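Side-chain contacts in aldehyde dehydrogenase family protein (PDB 6X9L), which oxidises long-chain aliphatic aldehydes with NAD+ as the electron acceptor, as a member of the aldehyde dehydrogenase family: residues R112-Q115 against V116-A120; H86-I89 against I90-E94; I298-R301 against N302-A305; R341-A344 against M345-A348. The protein carries 1 engineered substitution. All coordinates share one frame; numbering follows the deposited sequence.

Contact 1: residues R112-Q115 against V116-A120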
loop_
_atom_site.group_PDB
_atom_site.type_symbol
_atom_site.label_atom_id
_atom_site.label_comp_id
_atom_site.label_asym_id
_atom_site.label_seq_id
_atom_site.Cartn_x
_atom_site.Cartn_y
_atom_site.Cartn_z
ATOM N N ARG A 112 -33.549 -1.272 -6.319
ATOM C CA ARG A 112 -33.885 -2.689 -6.283
ATOM C C ARG A 112 -33.004 -3.496 -7.226
ATOM O O ARG A 112 -32.569 -4.604 -6.883
ATOM C CB ARG A 112 -35.356 -2.879 -6.646
ATOM C CG ARG A 112 -36.339 -2.252 -5.657
ATOM C CD ARG A 112 -37.726 -2.199 -6.236
ATOM N NE ARG A 112 -38.738 -1.879 -5.238
ATOM C CZ ARG A 112 -39.878 -1.242 -5.512
ATOM N NH1 ARG A 112 -40.134 -0.844 -6.750
ATOM N NH2 ARG A 112 -40.759 -0.986 -4.551
ATOM N N ALA A 113 -32.734 -2.963 -8.419
ATOM C CA ALA A 113 -32.079 -3.749 -9.453
ATOM C C ALA A 113 -30.576 -3.821 -9.269
ATOM O O ALA A 113 -29.963 -4.807 -9.712
ATOM C CB ALA A 113 -32.380 -3.172 -10.835
ATOM N N MET A 114 -29.976 -2.832 -8.607
ATOM C CA MET A 114 -28.524 -2.763 -8.620
ATOM C C MET A 114 -27.914 -2.324 -7.305
ATOM O O MET A 114 -26.991 -2.972 -6.797
ATOM C CB MET A 114 -28.075 -1.834 -9.737
ATOM C CG MET A 114 -27.849 -2.566 -11.039
ATOM S SD MET A 114 -27.106 -1.449 -12.224
ATOM C CE MET A 114 -28.292 -0.100 -12.139
ATOM N N GLN A 115 -28.411 -1.211 -6.766
ATOM C CA GLN A 115 -27.918 -0.691 -5.496
ATOM C C GLN A 115 -27.845 -1.782 -4.418
ATOM O O GLN A 115 -26.848 -1.874 -3.689
ATOM C CB GLN A 115 -28.813 0.475 -5.066
ATOM C CG GLN A 115 -28.194 1.463 -4.084
ATOM C CD GLN A 115 -27.127 2.372 -4.687
ATOM O OE1 GLN A 115 -26.027 2.464 -4.154
ATOM N NE2 GLN A 115 -27.458 3.070 -5.767
ATOM N N VAL A 116 -28.864 -2.639 -4.319
ATOM C CA VAL A 116 -28.842 -3.727 -3.335
ATOM C C VAL A 116 -28.205 -5.002 -3.886
ATOM O O VAL A 116 -27.296 -5.554 -3.257
ATOM C CB VAL A 116 -30.254 -4.035 -2.808
ATOM C CG1 VAL A 116 -30.202 -5.184 -1.802
ATOM C CG2 VAL A 116 -30.864 -2.793 -2.185
ATOM N N PRO A 117 -28.658 -5.525 -5.027
ATOM C CA PRO A 117 -28.108 -6.813 -5.502
ATOM C C PRO A 117 -26.612 -6.800 -5.751
ATOM O O PRO A 117 -25.937 -7.801 -5.480
ATOM C CB PRO A 117 -28.887 -7.069 -6.792
ATOM C CG PRO A 117 -30.194 -6.352 -6.591
ATOM C CD PRO A 117 -29.860 -5.115 -5.782
ATOM N N LEU A 118 -26.059 -5.713 -6.275
ATOM C CA LEU A 118 -24.616 -5.694 -6.473
ATOM C C LEU A 118 -23.884 -5.735 -5.137
ATOM O O LEU A 118 -22.854 -6.405 -5.010
ATOM C CB LEU A 118 -24.216 -4.477 -7.306
ATOM C CG LEU A 118 -24.860 -4.530 -8.693
ATOM C CD1 LEU A 118 -24.080 -3.696 -9.706
ATOM C CD2 LEU A 118 -24.966 -5.958 -9.187
ATOM N N ALA A 119 -24.429 -5.062 -4.116
ATOM C CA ALA A 119 -23.876 -5.162 -2.767
ATOM C C ALA A 119 -23.958 -6.602 -2.238
ATOM O O ALA A 119 -22.988 -7.124 -1.665
ATOM C CB ALA A 119 -24.604 -4.190 -1.828
ATOM N N ALA A 120 -25.113 -7.259 -2.408
ATOM C CA ALA A 120 -25.216 -8.669 -2.019
ATOM C C ALA A 120 -24.068 -9.489 -2.612
ATOM O O ALA A 120 -23.491 -10.353 -1.937
ATOM C CB ALA A 120 -26.571 -9.246 -2.442
#
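Leu118 lies back along the chain against Met114. Leu118 CB sits 3.2 Å from Met114 O, the same carbonyl oxygen that accepts the backbone bond from Leu118 N at 2.9 Å. Leu118 CG stays beside that oxygen, because chi1 of -62° places it next to the backbone N and anti to the carbonyl carbon. From there Leu118 CD1 reaches Met114 CG at 4.2 Å, the two side chains running side by side in the same direction. This is the junction of helices 108-115 and 117-129, at the wall of the octanal pocket, which Leu118 helps to form: it also touches the bound octanal and Trp450. An apolar side chain here probably suits an aliphatic aldehyde, while the apolar chain of Met114 packs on Leu118 and Arg285. Pro117, which lacks an N-H, fits the first turn of the second helix, where no backbone donor is required of it; its ring carbon CD lies near Arg112 O and Pro117 CB is 3.8 Å from Ala113 O. One residue on from Leu118, Ala119 CB meets Gln115 O at 3.7 Å, a methyl small enough to let helix 161-174 approach through Leu162 and Tyr163.

Contact 2: residues H86-I89 against I90-E94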
loop_
_atom_site.group_PDB
_atom_site.type_symbol
_atom_site.label_atom_id
_atom_site.label_comp_id
_atom_site.label_asym_id
_atom_site.label_seq_id
_atom_site.Cartn_x
_atom_site.Cartn_y
_atom_site.Cartn_z
ATOM N N HIS A 86 -25.516 -12.701 3.950
ATOM C CA HIS A 86 -25.978 -12.582 2.566
ATOM C C HIS A 86 -27.451 -12.963 2.425
ATOM O O HIS A 86 -28.200 -12.315 1.679
ATOM C CB HIS A 86 -25.124 -13.442 1.634
ATOM C CG HIS A 86 -25.603 -13.460 0.211
ATOM N ND1 HIS A 86 -26.394 -14.469 -0.298
ATOM C CD2 HIS A 86 -25.395 -12.595 -0.812
ATOM C CE1 HIS A 86 -26.658 -14.219 -1.570
ATOM N NE2 HIS A 86 -26.067 -13.086 -1.905
ATOM N N GLU A 87 -27.884 -14.030 3.106
ATOM C CA GLU A 87 -29.301 -14.382 3.077
ATOM C C GLU A 87 -30.156 -13.227 3.574
ATOM O O GLU A 87 -31.212 -12.933 2.999
ATOM C CB GLU A 87 -29.563 -15.618 3.929
ATOM C CG GLU A 87 -28.874 -16.875 3.468
ATOM C CD GLU A 87 -28.930 -17.966 4.525
ATOM O OE1 GLU A 87 -29.750 -17.844 5.459
ATOM O OE2 GLU A 87 -28.144 -18.935 4.435
ATOM N N LEU A 88 -29.710 -12.555 4.638
ATOM C CA LEU A 88 -30.524 -11.516 5.252
ATOM C C LEU A 88 -30.616 -10.285 4.355
ATOM O O LEU A 88 -31.668 -9.639 4.274
ATOM C CB LEU A 88 -29.951 -11.166 6.622
ATOM C CG LEU A 88 -30.758 -11.614 7.847
ATOM C CD1 LEU A 88 -31.613 -12.843 7.532
ATOM C CD2 LEU A 88 -29.826 -11.892 9.015
ATOM N N ILE A 89 -29.526 -9.951 3.667
ATOM C CA ILE A 89 -29.580 -8.877 2.684
ATOM C C ILE A 89 -30.657 -9.173 1.643
ATOM O O ILE A 89 -31.470 -8.303 1.306
ATOM C CB ILE A 89 -28.192 -8.682 2.044
ATOM C CG1 ILE A 89 -27.231 -8.060 3.046
ATOM C CG2 ILE A 89 -28.258 -7.835 0.764
ATOM C CD1 ILE A 89 -25.790 -8.053 2.565
ATOM N N ILE A 90 -30.690 -10.417 1.139
ATOM C CA ILE A 90 -31.643 -10.806 0.099
ATOM C C ILE A 90 -33.060 -10.780 0.641
ATOM O O ILE A 90 -34.014 -10.466 -0.083
ATOM C CB ILE A 90 -31.295 -12.200 -0.457
ATOM C CG1 ILE A 90 -29.919 -12.186 -1.134
ATOM C CG2 ILE A 90 -32.372 -12.663 -1.428
ATOM C CD1 ILE A 90 -29.904 -11.515 -2.471
ATOM N N GLU A 91 -33.219 -11.138 1.919
ATOM C CA GLU A 91 -34.526 -11.156 2.572
ATOM C C GLU A 91 -35.043 -9.744 2.830
ATOM O O GLU A 91 -36.241 -9.474 2.691
ATOM C CB GLU A 91 -34.422 -11.912 3.894
ATOM C CG GLU A 91 -35.057 -13.276 3.944
ATOM C CD GLU A 91 -34.895 -13.890 5.320
ATOM O OE1 GLU A 91 -34.286 -14.975 5.432
ATOM O OE2 GLU A 91 -35.353 -13.261 6.298
ATOM N N ARG A 92 -34.157 -8.838 3.237
ATOM C CA ARG A 92 -34.542 -7.476 3.574
ATOM C C ARG A 92 -34.220 -6.496 2.454
ATOM O O ARG A 92 -34.062 -5.299 2.711
ATOM C CB ARG A 92 -33.865 -7.047 4.879
ATOM C CG ARG A 92 -34.161 -7.964 6.046
ATOM C CD ARG A 92 -33.319 -7.624 7.258
ATOM N NE ARG A 92 -33.455 -8.629 8.311
ATOM C CZ ARG A 92 -32.930 -8.513 9.528
ATOM N NH1 ARG A 92 -32.233 -7.435 9.866
ATOM N NH2 ARG A 92 -33.109 -9.470 10.420
ATOM N N LYS A 93 -34.132 -6.982 1.215
ATOM C CA LYS A 93 -33.649 -6.139 0.128
ATOM C C LYS A 93 -34.596 -4.973 -0.150
ATOM O O LYS A 93 -34.148 -3.847 -0.411
ATOM C CB LYS A 93 -33.445 -6.987 -1.129
ATOM C CG LYS A 93 -34.669 -7.774 -1.536
ATOM C CD LYS A 93 -34.686 -7.984 -3.020
ATOM C CE LYS A 93 -35.624 -9.094 -3.392
ATOM N NZ LYS A 93 -35.261 -9.565 -4.743
ATOM N N GLU A 94 -35.910 -5.222 -0.112
ATOM C CA GLU A 94 -36.874 -4.149 -0.345
ATOM C C GLU A 94 -36.765 -3.063 0.717
ATOM O O GLU A 94 -36.830 -1.867 0.406
ATOM C CB GLU A 94 -38.292 -4.707 -0.380
ATOM C CG GLU A 94 -39.374 -3.640 -0.409
ATOM C CD GLU A 94 -39.421 -2.824 -1.704
ATOM O OE1 GLU A 94 -38.662 -3.125 -2.654
ATOM O OE2 GLU A 94 -40.246 -1.883 -1.764
#
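The end of helix 75-91, where the chain passes through Arg92 into helix 93-104, is lined by pairs of side chains one turn apart. His86 and Ile90 form a CH-pi contact: Ile90 CG1 lies 4.1 Å from the centroid of the His86 ring, over one face and 23° off its normal. The isoleucine's chi1 of -63° keeps CG1 beside its own backbone N, which leaves it over the His86 ring, one turn back. A second pair follows at Leu88 and Arg92, which extend side by side. Arg92 is stretched out from CG to NE, bringing one face of its guanidinium over Leu88 CG, 4.0 Å from Arg92 NE. The Leu88 and Glu91 side chains cross, with Leu88 CD1 4.0 Å from both Glu91 OE1 and OE2. Arg92 N also gives a backbone bond to Leu88 O at 2.8 Å. Leucine fits because its side chain packs on Leu197 of helix 188-201, and arginine because its long chain can cover that leucine while Arg92 NH2 makes a salt bridge with Asp200. Glu87 OE1 pairs with Arg84 NH1, and Glu91 OE1 has a long, weak ion pair with it, which probably eases the repulsion between the two glutamates.

Contact 3: residues I298-R301 against N302-A305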
loop_
_atom_site.group_PDB
_atom_site.type_symbol
_atom_site.label_atom_id
_atom_site.label_comp_id
_atom_site.label_asym_id
_atom_site.label_seq_id
_atom_site.Cartn_x
_atom_site.Cartn_y
_atom_site.Cartn_z
ATOM N N ILE A 298 -14.650 9.588 -26.325
ATOM C CA ILE A 298 -13.587 9.963 -27.255
ATOM C C ILE A 298 -13.866 9.288 -28.594
ATOM O O ILE A 298 -13.927 8.051 -28.683
ATOM C CB ILE A 298 -12.211 9.592 -26.690
ATOM C CG1 ILE A 298 -12.034 10.310 -25.347
ATOM C CG2 ILE A 298 -11.102 9.984 -27.648
ATOM C CD1 ILE A 298 -11.046 9.648 -24.421
ATOM N N VAL A 299 -14.047 10.105 -29.632
ATOM C CA VAL A 299 -14.640 9.647 -30.890
ATOM C C VAL A 299 -13.938 10.323 -32.054
ATOM O O VAL A 299 -13.364 11.413 -31.917
ATOM C CB VAL A 299 -16.156 9.951 -30.942
ATOM C CG1 VAL A 299 -16.898 9.183 -29.856
ATOM C CG2 VAL A 299 -16.410 11.438 -30.770
ATOM N N PRO A 300 -13.955 9.672 -33.228
ATOM C CA PRO A 300 -13.310 10.245 -34.425
ATOM C C PRO A 300 -13.925 11.577 -34.835
ATOM O O PRO A 300 -15.145 11.737 -34.846
ATOM C CB PRO A 300 -13.546 9.176 -35.502
ATOM C CG PRO A 300 -13.767 7.913 -34.749
ATOM C CD PRO A 300 -14.448 8.303 -33.467
ATOM N N ARG A 301 -13.068 12.530 -35.203
ATOM C CA ARG A 301 -13.557 13.879 -35.480
ATOM C C ARG A 301 -14.631 13.854 -36.554
ATOM O O ARG A 301 -15.696 14.468 -36.410
ATOM C CB ARG A 301 -12.406 14.793 -35.901
ATOM C CG ARG A 301 -12.794 16.260 -36.085
ATOM C CD ARG A 301 -11.557 17.170 -36.091
ATOM N NE ARG A 301 -11.263 17.722 -34.759
ATOM C CZ ARG A 301 -10.268 17.324 -33.966
ATOM N NH1 ARG A 301 -9.450 16.361 -34.362
ATOM N NH2 ARG A 301 -10.086 17.885 -32.772
ATOM N N ASN A 302 -14.370 13.142 -37.645
ATOM C CA ASN A 302 -15.326 13.065 -38.740
ATOM C C ASN A 302 -16.611 12.358 -38.323
ATOM O O ASN A 302 -17.516 12.174 -39.144
ATOM C CB ASN A 302 -14.704 12.339 -39.925
ATOM C CG ASN A 302 -14.418 10.891 -39.626
ATOM O OD1 ASN A 302 -14.246 10.496 -38.467
ATOM N ND2 ASN A 302 -14.364 10.078 -40.673
ATOM N N ARG A 303 -16.703 11.929 -37.069
ATOM C CA ARG A 303 -17.917 11.296 -36.576
ATOM C C ARG A 303 -18.582 12.097 -35.463
ATOM O O ARG A 303 -19.641 11.696 -34.976
ATOM C CB ARG A 303 -17.617 9.865 -36.095
ATOM C CG ARG A 303 -17.155 8.913 -37.208
ATOM C CD ARG A 303 -18.302 8.545 -38.170
ATOM N NE ARG A 303 -18.587 7.110 -38.162
ATOM C CZ ARG A 303 -19.811 6.601 -38.218
ATOM N NH1 ARG A 303 -20.857 7.409 -38.274
ATOM N NH2 ARG A 303 -19.998 5.288 -38.206
ATOM N N LEU A 304 -18.011 13.242 -35.082
ATOM C CA LEU A 304 -18.491 13.968 -33.907
ATOM C C LEU A 304 -19.944 14.416 -34.068
ATOM O O LEU A 304 -20.762 14.235 -33.159
ATOM C CB LEU A 304 -17.575 15.161 -33.623
ATOM C CG LEU A 304 -17.753 15.984 -32.340
ATOM C CD1 LEU A 304 -17.468 15.175 -31.074
ATOM C CD2 LEU A 304 -16.866 17.224 -32.393
ATOM N N ALA A 305 -20.287 15.019 -35.211
ATOM C CA ALA A 305 -21.653 15.519 -35.377
ATOM C C ALA A 305 -22.682 14.400 -35.267
ATOM O O ALA A 305 -23.786 14.619 -34.755
ATOM C CB ALA A 305 -21.803 16.250 -36.714
#
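Pro300 and Asn302 meet through a carbon and an oxygen: Asn302 OD1 comes to 3.3 Å from Pro300 CB. The asparagine's chi1 of 66° sets CG between its backbone N and carbonyl carbon, which folds the amide back over the chain toward the proline. Pro300 CB is shared, for Arg303 CG packs against it at 4.0 Å, so the proline ring has a polar neighbour and an aliphatic one. A rigid proline is well placed at the end of a strand, where its own nitrogen has no hydrogen to give; Phe272 and Tyr402 pack on it from other parts of the domain. Arg301 contributes chiefly through its backbone: Arg301 O accepts from Leu304 N at 2.9 Å, a straight bond at the hydrogen (172°) although the donor stands 58° out of the carbonyl plane. Its side chain turns away, CG anti to the backbone N, and its NH1 makes a salt bridge with Asp403. Arg303 similarly sends its charged end to Glu306. Val299 CG2 touches Leu304 CD1 at 3.9 Å, the two side chains crossing at about a right angle, and Leu304 goes on to meet Leu399. Together these residues make the tight turn by which strand 296-300 passes into helix 304-316, a strand-to-helix connection of the kind found in alpha/beta domains.

Contact 4: residues R341-A344 against M345-A348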
loop_
_atom_site.group_PDB
_atom_site.type_symbol
_atom_site.label_atom_id
_atom_site.label_comp_id
_atom_site.label_asym_id
_atom_site.label_seq_id
_atom_site.Cartn_x
_atom_site.Cartn_y
_atom_site.Cartn_z
ATOM N N ARG A 341 -22.341 21.874 -6.472
ATOM C CA ARG A 341 -21.049 21.630 -7.090
ATOM C C ARG A 341 -21.223 21.335 -8.579
ATOM O O ARG A 341 -20.612 21.996 -9.426
ATOM C CB ARG A 341 -20.337 20.493 -6.345
ATOM C CG ARG A 341 -19.042 20.928 -5.668
ATOM C CD ARG A 341 -18.863 20.369 -4.257
ATOM N NE ARG A 341 -19.213 18.964 -4.145
ATOM C CZ ARG A 341 -19.473 18.368 -2.986
ATOM N NH1 ARG A 341 -19.398 19.063 -1.864
ATOM N NH2 ARG A 341 -19.801 17.076 -2.949
ATOM N N VAL A 342 -22.099 20.380 -8.914
ATOM C CA VAL A 342 -22.362 20.038 -10.315
ATOM C C VAL A 342 -22.799 21.273 -11.100
ATOM O O VAL A 342 -22.299 21.552 -12.200
ATOM C CB VAL A 342 -23.418 18.924 -10.393
ATOM C CG1 VAL A 342 -23.783 18.656 -11.823
ATOM C CG2 VAL A 342 -22.878 17.674 -9.740
ATOM N N GLN A 343 -23.748 22.025 -10.542
ATOM C CA GLN A 343 -24.215 23.259 -11.162
ATOM C C GLN A 343 -23.058 24.202 -11.475
ATOM O O GLN A 343 -23.043 24.861 -12.522
ATOM C CB GLN A 343 -25.230 23.926 -10.237
ATOM C CG GLN A 343 -26.536 24.288 -10.904
ATOM C CD GLN A 343 -27.250 23.118 -11.525
ATOM O OE1 GLN A 343 -27.969 23.283 -12.501
ATOM N NE2 GLN A 343 -27.068 21.935 -10.966
ATOM N N ALA A 344 -22.072 24.276 -10.583
ATOM C CA ALA A 344 -20.925 25.138 -10.846
ATOM C C ALA A 344 -20.088 24.601 -11.999
ATOM O O ALA A 344 -19.563 25.375 -12.809
ATOM C CB ALA A 344 -20.074 25.280 -9.586
ATOM N N MET A 345 -19.953 23.277 -12.085
ATOM C CA MET A 345 -19.182 22.675 -13.165
ATOM C C MET A 345 -19.849 22.902 -14.516
ATOM O O MET A 345 -19.162 23.129 -15.518
ATOM C CB MET A 345 -18.987 21.180 -12.905
ATOM C CG MET A 345 -17.995 20.868 -11.784
ATOM S SD MET A 345 -16.565 21.968 -11.825
ATOM C CE MET A 345 -15.569 21.324 -13.161
ATOM N N ILE A 346 -21.183 22.816 -14.565
ATOM C CA ILE A 346 -21.899 23.091 -15.807
ATOM C C ILE A 346 -21.655 24.528 -16.243
ATOM O O ILE A 346 -21.293 24.797 -17.396
ATOM C CB ILE A 346 -23.401 22.809 -15.642
ATOM C CG1 ILE A 346 -23.649 21.353 -15.284
ATOM C CG2 ILE A 346 -24.128 23.115 -16.902
ATOM C CD1 ILE A 346 -25.107 21.098 -14.929
ATOM N N ASN A 347 -21.848 25.477 -15.324
ATOM C CA ASN A 347 -21.606 26.872 -15.659
ATOM C C ASN A 347 -20.152 27.110 -16.069
ATOM O O ASN A 347 -19.882 27.939 -16.946
ATOM C CB ASN A 347 -22.012 27.757 -14.480
ATOM C CG ASN A 347 -23.525 27.800 -14.270
ATOM O OD1 ASN A 347 -24.298 28.018 -15.211
ATOM N ND2 ASN A 347 -23.951 27.595 -13.034
ATOM N N ALA A 348 -19.201 26.397 -15.464
ATOM C CA ALA A 348 -17.808 26.556 -15.865
ATOM C C ALA A 348 -17.607 26.117 -17.308
ATOM O O ALA A 348 -16.881 26.771 -18.068
ATOM C CB ALA A 348 -16.891 25.762 -14.930
#
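Four successive i to i+4 bonds carry the backbone of helix 336-351 through this contact, from Met345 N to Arg341 O (3.0 Å) as far as Ala348 N to Ala344 O (2.9 Å). Val342 and Ile346 form the apolar pair on one side, crossing at a slant with Val342 CG1 4.2 Å from Ile346 CD1. Chi1 of -61° puts Ile346 CG1 anti to its carbonyl carbon, and this branch lies back over the preceding turn, 3.4 Å from Val342 O. Val342 and Ile346 are both buried, and branched apolar side chains suit such a position. Asn347 also leans back: its ND2 comes within 2.9 Å of Gln343 O, but the angle is too poor for a hydrogen bond, and that oxygen instead receives Asn347 N at 3.1 Å. Met345 is bent at chi2 and chi3, with CG 3.7 Å from Arg341 O, and its flexible chain packs on Arg386, Glu390 and Ile392. Ala348 is small, its CB 3.4 Å from Ala344 O. Around the helix, Ala348 too rests on Arg386 of helix 386-389, Gln343 OE1 accepts a hydrogen bond from Gly362 N, and Asn347 touches Pro361, both in the loop that follows strand 355-358.

Contacts 1 and 2 belong to one helical cluster: their centres are 10 Å apart, and they are joined by a salt bridge from Arg112 NE to Glu94 OE1 (2.9 Å) and by packing of Ala120 CB on Ile89 CG2 (3.9 Å). Contact 1 alone touches the substrate, through Leu118 beside octanal; contact 2 adjoins contact 1 and lies away from the annotated sites. Contact 4 approaches the cofactor instead, the Arg341 side chain being about 5 Å from NAD; its centre is 30 Å from that of contact 1. Contact 3, 25 Å from contact 4 between centres and 45 Å from contact 2, lies away from both ligands.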